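Local coordinates for p-47 protein (Clostridium botulinum E1 str. 'BoNT E Beluga', PDB 5WIX) that is of unknown function but has a BPI-like, TULIP-type fold, consistent with binding of lipid-like ligands, at residues Y27-R32 / V407-L412; K36-Y41 / Y171-L176. All blocks are in the same frame, centred on the assembly; numbering follows the deposited sequence.

In the fold
Contacts 1 and 2 illustrate how the first strand and helix of the modelled chain meet two neighbouring strands of another sheet, or the chain leading into them. In sequence order come 27-32, 36-41, 171-176 and 407-412, so the two segments of contact 2 both fall between those of contact 1. Their centres lie about 9 Å apart. Helix 31-42, which follows directly on strand 25-30, begins within the first segment of contact 1 and carries the first segment of contact 2; strands 174-177 and 407-409 are antiparallel neighbours. Asn410 N and Phe173 O, 2.9 Å apart in a probable hydrogen bond, tie the two contacts directly. The N-terminal elements thus pack against distant parts of this BPI-like, TULIP-type fold.

Contact 1: residues Y27-R32 / V407-L412; sequences YGCSNR and VNWNNL
Cys29 and Tyr27 of strand 25-30 meet Trp409 and Val407 of strand 407-409 through side chains, with no clear hydrogen bond between the segments. The densest packing surrounds the indole. Cys29 CB sits over one face, 3.4 Å from the centroid of the Trp409 five-membered ring and only 8° off its normal, a CH-pi contact. The thiol follows: with SG anti to the backbone N (chi1 -171°), Cys29 SG lies 4.3 Å from that same Trp409 centroid, over the face, in a sulfur-aromatic contact. Val407 CG1 rises 3.7 Å above the plane on the opposite face of Trp409, offset toward the rim, so the indole is flanked by its own strand and by its partner. At the ring's edge, Tyr27 C lies near the plane, 3.9 Å from Trp409 CZ2. The phenol receives the other branch of the valine: Val407 CG2 is 3.6 Å from the centroid of the Tyr27 ring, over its face and offset toward the rim.

The arrangement is sheet-on-sheet packing within the TULIP-type fold. Strand 25-30 lies inside a six-stranded antiparallel sheet, where its backbone bonds reach Tyr204 and Gly235, while 407-409 belongs to a second antiparallel sheet. The strand segments run nearly parallel, 8° between their directions, with axes 8.5 Å apart at closest, a gap spanned by the side chains.

Beyond Cys29 the two segments part. The chain turns into helix 31-42, with Ser30 at the N-cap accepting a weak bond from Arg32 N, and Arg32 is exposed. In the partner segment a type II turn from Asn408 to Asn411 follows the strand, and within it Asn411 is exposed while Asn410 stays buried; the Asn410 side chain comes no nearer than 4.6 Å to 27-32.

Contact 2: residues K36-Y41 / Y171-L176; sequences KHLKNY and YIFASL
Helix 31-42 packs against the chain leading into strand 174-177 of the antiparallel sheet that also holds 407-409, and Tyr171 is the residue on which Leu38, Tyr41 and His37 converge. Leu38 CD1 lies over a face of the Tyr171 ring, offset toward the rim, 4.1 Å from the ring centroid and 25° off its normal, in a CH-pi contact. The two phenols run past one another in opposite senses, their planes inclined obliquely at 42°; Tyr171 CB sits over a face of the Tyr41 ring, 4.0 Å from its centroid. Tyr41 CG, anti to its backbone N (chi1 168°), leaves the helix on the Tyr171 side, and Tyr41 OH is hydrogen-bonded to Ser170 N. At the far end of Tyr171, OH lies beside His37 CB and makes a probable hydrogen bond with Asn410 OD1, although the modelled length is doubtfully short. Phe173 closes the patch: Tyr171 CD2 rests over a face of its ring, while Leu38 CD2 meets the edge, 4.3 Å from Phe173 CE1. The helix is thus seated on the chain entering a sheet strand, within a fold of the TULIP type, whose hallmark is a long helix wrapped by a strongly curved antiparallel sheet.

Contact 1: residues Y27-R32 / V407-L412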
# COMPACT_ATOMS: atom_id res chain seq x y z
N TYR A 27 0.03 -0.93 4.46
CA TYR A 27 -1.17 -1.79 4.47
C TYR A 27 -2.05 -1.50 5.68
O TYR A 27 -1.53 -1.11 6.73
CB TYR A 27 -0.78 -3.26 4.46
CG TYR A 27 0.28 -3.59 3.45
CD1 TYR A 27 -0.05 -3.99 2.17
CD2 TYR A 27 1.61 -3.49 3.79
CE1 TYR A 27 0.92 -4.29 1.23
CE2 TYR A 27 2.59 -3.78 2.89
CZ TYR A 27 2.25 -4.19 1.60
OH TYR A 27 3.26 -4.48 0.69
N GLY A 28 -3.35 -1.74 5.55
CA GLY A 28 -4.28 -1.47 6.64
C GLY A 28 -5.54 -2.33 6.68
O GLY A 28 -6.06 -2.74 5.64
N CYS A 29 -6.03 -2.60 7.89
CA CYS A 29 -7.24 -3.40 8.07
C CYS A 29 -8.18 -2.91 9.20
O CYS A 29 -7.74 -2.43 10.25
CB CYS A 29 -6.86 -4.87 8.33
SG CYS A 29 -8.27 -6.03 8.33
N SER A 30 -9.48 -3.05 8.96
CA SER A 30 -10.51 -2.68 9.92
C SER A 30 -10.44 -3.57 11.15
O SER A 30 -10.32 -4.79 11.03
CB SER A 30 -11.90 -2.79 9.27
OG SER A 30 -12.95 -2.53 10.18
N ASN A 31 -10.52 -2.96 12.33
CA ASN A 31 -10.62 -3.76 13.54
C ASN A 31 -11.95 -4.51 13.52
O ASN A 31 -12.03 -5.64 14.01
CB ASN A 31 -10.50 -2.89 14.82
CG ASN A 31 -11.77 -2.13 15.13
OD1 ASN A 31 -12.47 -1.64 14.24
ND2 ASN A 31 -12.09 -2.04 16.41
N ARG A 32 -12.96 -3.91 12.90
CA ARG A 32 -14.28 -4.54 12.80
C ARG A 32 -14.13 -5.89 12.10
O ARG A 32 -14.89 -6.82 12.38
CB ARG A 32 -15.28 -3.63 12.07
CG ARG A 32 -15.54 -2.26 12.73
CD ARG A 32 -16.92 -1.67 12.40
NE ARG A 32 -17.17 -1.56 10.96
CZ ARG A 32 -16.96 -0.46 10.24
NH1 ARG A 32 -16.49 0.65 10.82
NH2 ARG A 32 -17.22 -0.46 8.93
N VAL A 407 0.61 -8.49 2.03
CA VAL A 407 -0.10 -8.71 3.28
C VAL A 407 -1.50 -9.25 3.08
O VAL A 407 -2.33 -8.60 2.44
CB VAL A 407 -0.19 -7.44 4.13
CG1 VAL A 407 -1.00 -7.71 5.36
CG2 VAL A 407 1.18 -6.94 4.52
N ASN A 408 -1.74 -10.44 3.62
CA ASN A 408 -3.08 -10.99 3.74
C ASN A 408 -3.49 -10.95 5.19
O ASN A 408 -2.93 -11.67 6.01
CB ASN A 408 -3.15 -12.43 3.23
CG ASN A 408 -2.59 -12.57 1.84
OD1 ASN A 408 -3.26 -12.25 0.85
ND2 ASN A 408 -1.36 -13.06 1.75
N TRP A 409 -4.45 -10.10 5.51
CA TRP A 409 -4.89 -9.98 6.89
C TRP A 409 -5.68 -11.21 7.33
O TRP A 409 -6.62 -11.62 6.64
CB TRP A 409 -5.74 -8.73 7.08
CG TRP A 409 -5.00 -7.49 6.82
CD1 TRP A 409 -5.04 -6.73 5.68
CD2 TRP A 409 -4.08 -6.83 7.70
NE1 TRP A 409 -4.21 -5.65 5.80
CE2 TRP A 409 -3.61 -5.68 7.03
CE3 TRP A 409 -3.62 -7.09 8.99
CZ2 TRP A 409 -2.70 -4.80 7.60
CZ3 TRP A 409 -2.71 -6.22 9.56
CH2 TRP A 409 -2.26 -5.09 8.87
N ASN A 410 -5.29 -11.77 8.47
CA ASN A 410 -5.91 -12.96 9.03
C ASN A 410 -5.73 -14.17 8.14
O ASN A 410 -6.60 -15.05 8.10
CB ASN A 410 -7.40 -12.73 9.28
CG ASN A 410 -7.67 -11.53 10.16
OD1 ASN A 410 -7.50 -11.59 11.38
ND2 ASN A 410 -8.10 -10.43 9.54
N ASN A 411 -4.60 -14.22 7.43
CA ASN A 411 -4.29 -15.34 6.55
C ASN A 411 -5.39 -15.56 5.52
O ASN A 411 -5.78 -16.69 5.24
CB ASN A 411 -4.08 -16.61 7.37
CG ASN A 411 -2.67 -17.13 7.28
OD1 ASN A 411 -1.81 -16.53 6.64
ND2 ASN A 411 -2.41 -18.27 7.93
N LEU A 412 -5.90 -14.47 4.96
CA LEU A 412 -6.99 -14.58 4.00
C LEU A 412 -6.81 -13.65 2.80
O LEU A 412 -6.26 -12.55 2.91
CB LEU A 412 -8.32 -14.29 4.68
CG LEU A 412 -8.75 -15.25 5.80
CD1 LEU A 412 -9.85 -14.62 6.62
CD2 LEU A 412 -9.19 -16.61 5.25

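Contact 2: residues K36-Y41 / Y171-L176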
# COMPACT_ATOMS: atom_id res chain seq x y z
N LYS A 36 -13.76 -10.14 14.45
CA LYS A 36 -14.68 -11.21 14.11
C LYS A 36 -13.97 -12.54 13.85
O LYS A 36 -14.45 -13.60 14.26
CB LYS A 36 -15.53 -10.78 12.90
CG LYS A 36 -16.40 -9.54 13.18
CD LYS A 36 -17.35 -9.24 12.02
CE LYS A 36 -18.31 -8.10 12.36
NZ LYS A 36 -19.24 -7.78 11.23
N HIS A 37 -12.83 -12.49 13.17
CA HIS A 37 -12.02 -13.70 12.99
C HIS A 37 -11.33 -14.08 14.29
O HIS A 37 -10.96 -15.23 14.51
CB HIS A 37 -11.00 -13.51 11.87
CG HIS A 37 -11.60 -13.62 10.51
ND1 HIS A 37 -11.47 -12.63 9.55
CD2 HIS A 37 -12.36 -14.59 9.95
CE1 HIS A 37 -12.12 -12.99 8.47
NE2 HIS A 37 -12.67 -14.18 8.68
N LEU A 38 -11.18 -13.08 15.16
CA LEU A 38 -10.65 -13.32 16.48
C LEU A 38 -11.68 -14.08 17.30
O LEU A 38 -11.34 -15.03 18.01
CB LEU A 38 -10.29 -12.00 17.16
CG LEU A 38 -9.41 -12.16 18.39
CD1 LEU A 38 -8.38 -13.25 18.15
CD2 LEU A 38 -8.72 -10.84 18.74
N LYS A 39 -12.95 -13.68 17.17
CA LYS A 39 -14.02 -14.24 17.99
C LYS A 39 -14.19 -15.74 17.77
O LYS A 39 -14.32 -16.50 18.74
CB LYS A 39 -15.35 -13.53 17.73
CG LYS A 39 -16.55 -14.24 18.39
CD LYS A 39 -17.92 -13.69 17.96
CE LYS A 39 -18.39 -12.53 18.85
NZ LYS A 39 -18.46 -12.85 20.32
N ASN A 40 -14.21 -16.19 16.52
CA ASN A 40 -14.43 -17.60 16.25
C ASN A 40 -13.13 -18.40 16.22
O ASN A 40 -13.14 -19.62 16.05
CB ASN A 40 -15.21 -17.80 14.94
CG ASN A 40 -14.45 -17.32 13.75
OD1 ASN A 40 -13.64 -16.40 13.85
ND2 ASN A 40 -14.70 -17.94 12.60
N TYR A 41 -12.00 -17.70 16.40
CA TYR A 41 -10.77 -18.39 16.76
C TYR A 41 -10.88 -18.76 18.24
O TYR A 41 -10.35 -19.78 18.68
CB TYR A 41 -9.52 -17.53 16.50
CG TYR A 41 -8.27 -18.11 17.14
CD1 TYR A 41 -7.62 -19.20 16.57
CD2 TYR A 41 -7.76 -17.58 18.32
CE1 TYR A 41 -6.48 -19.74 17.17
CE2 TYR A 41 -6.63 -18.12 18.91
CZ TYR A 41 -5.99 -19.19 18.34
OH TYR A 41 -4.87 -19.71 18.94
N TYR A 171 -2.86 -17.10 17.29
CA TYR A 171 -3.67 -16.45 16.28
C TYR A 171 -2.85 -15.59 15.34
O TYR A 171 -1.99 -14.82 15.77
CB TYR A 171 -4.77 -15.59 16.89
CG TYR A 171 -5.62 -14.99 15.81
CD1 TYR A 171 -6.35 -15.82 14.96
CD2 TYR A 171 -5.68 -13.62 15.60
CE1 TYR A 171 -7.12 -15.30 13.94
CE2 TYR A 171 -6.46 -13.08 14.59
CZ TYR A 171 -7.18 -13.94 13.76
OH TYR A 171 -7.96 -13.44 12.73
N ILE A 172 -3.14 -15.71 14.04
CA ILE A 172 -2.39 -15.03 13.00
C ILE A 172 -3.09 -13.78 12.51
O ILE A 172 -4.03 -13.87 11.73
CB ILE A 172 -2.18 -15.93 11.80
CG1 ILE A 172 -1.79 -17.34 12.24
CG2 ILE A 172 -1.16 -15.31 10.87
CD1 ILE A 172 -1.79 -18.35 11.09
N PHE A 173 -2.62 -12.62 12.96
CA PHE A 173 -3.26 -11.36 12.59
C PHE A 173 -3.06 -10.99 11.13
O PHE A 173 -3.89 -10.30 10.54
CB PHE A 173 -2.75 -10.23 13.48
CG PHE A 173 -3.35 -10.24 14.85
CD1 PHE A 173 -4.70 -10.06 15.02
CD2 PHE A 173 -2.54 -10.40 15.97
CE1 PHE A 173 -5.25 -10.06 16.27
CE2 PHE A 173 -3.08 -10.40 17.23
CZ PHE A 173 -4.44 -10.23 17.38
N ALA A 174 -1.95 -11.43 10.56
CA ALA A 174 -1.66 -11.17 9.15
C ALA A 174 -0.49 -12.00 8.69
O ALA A 174 0.48 -12.19 9.44
CB ALA A 174 -1.38 -9.70 8.92
N SER A 175 -0.57 -12.51 7.47
CA SER A 175 0.57 -13.15 6.85
C SER A 175 1.27 -12.08 6.02
O SER A 175 0.63 -11.30 5.31
CB SER A 175 0.17 -14.34 5.99
OG SER A 175 -0.54 -13.93 4.83
N LEU A 176 2.59 -12.03 6.16
CA LEU A 176 3.38 -11.10 5.37
C LEU A 176 4.41 -11.87 4.56
O LEU A 176 5.20 -12.64 5.10
CB LEU A 176 4.05 -10.07 6.26
CG LEU A 176 4.73 -8.98 5.44
CD1 LEU A 176 4.68 -7.64 6.17
CD2 LEU A 176 6.16 -9.37 5.09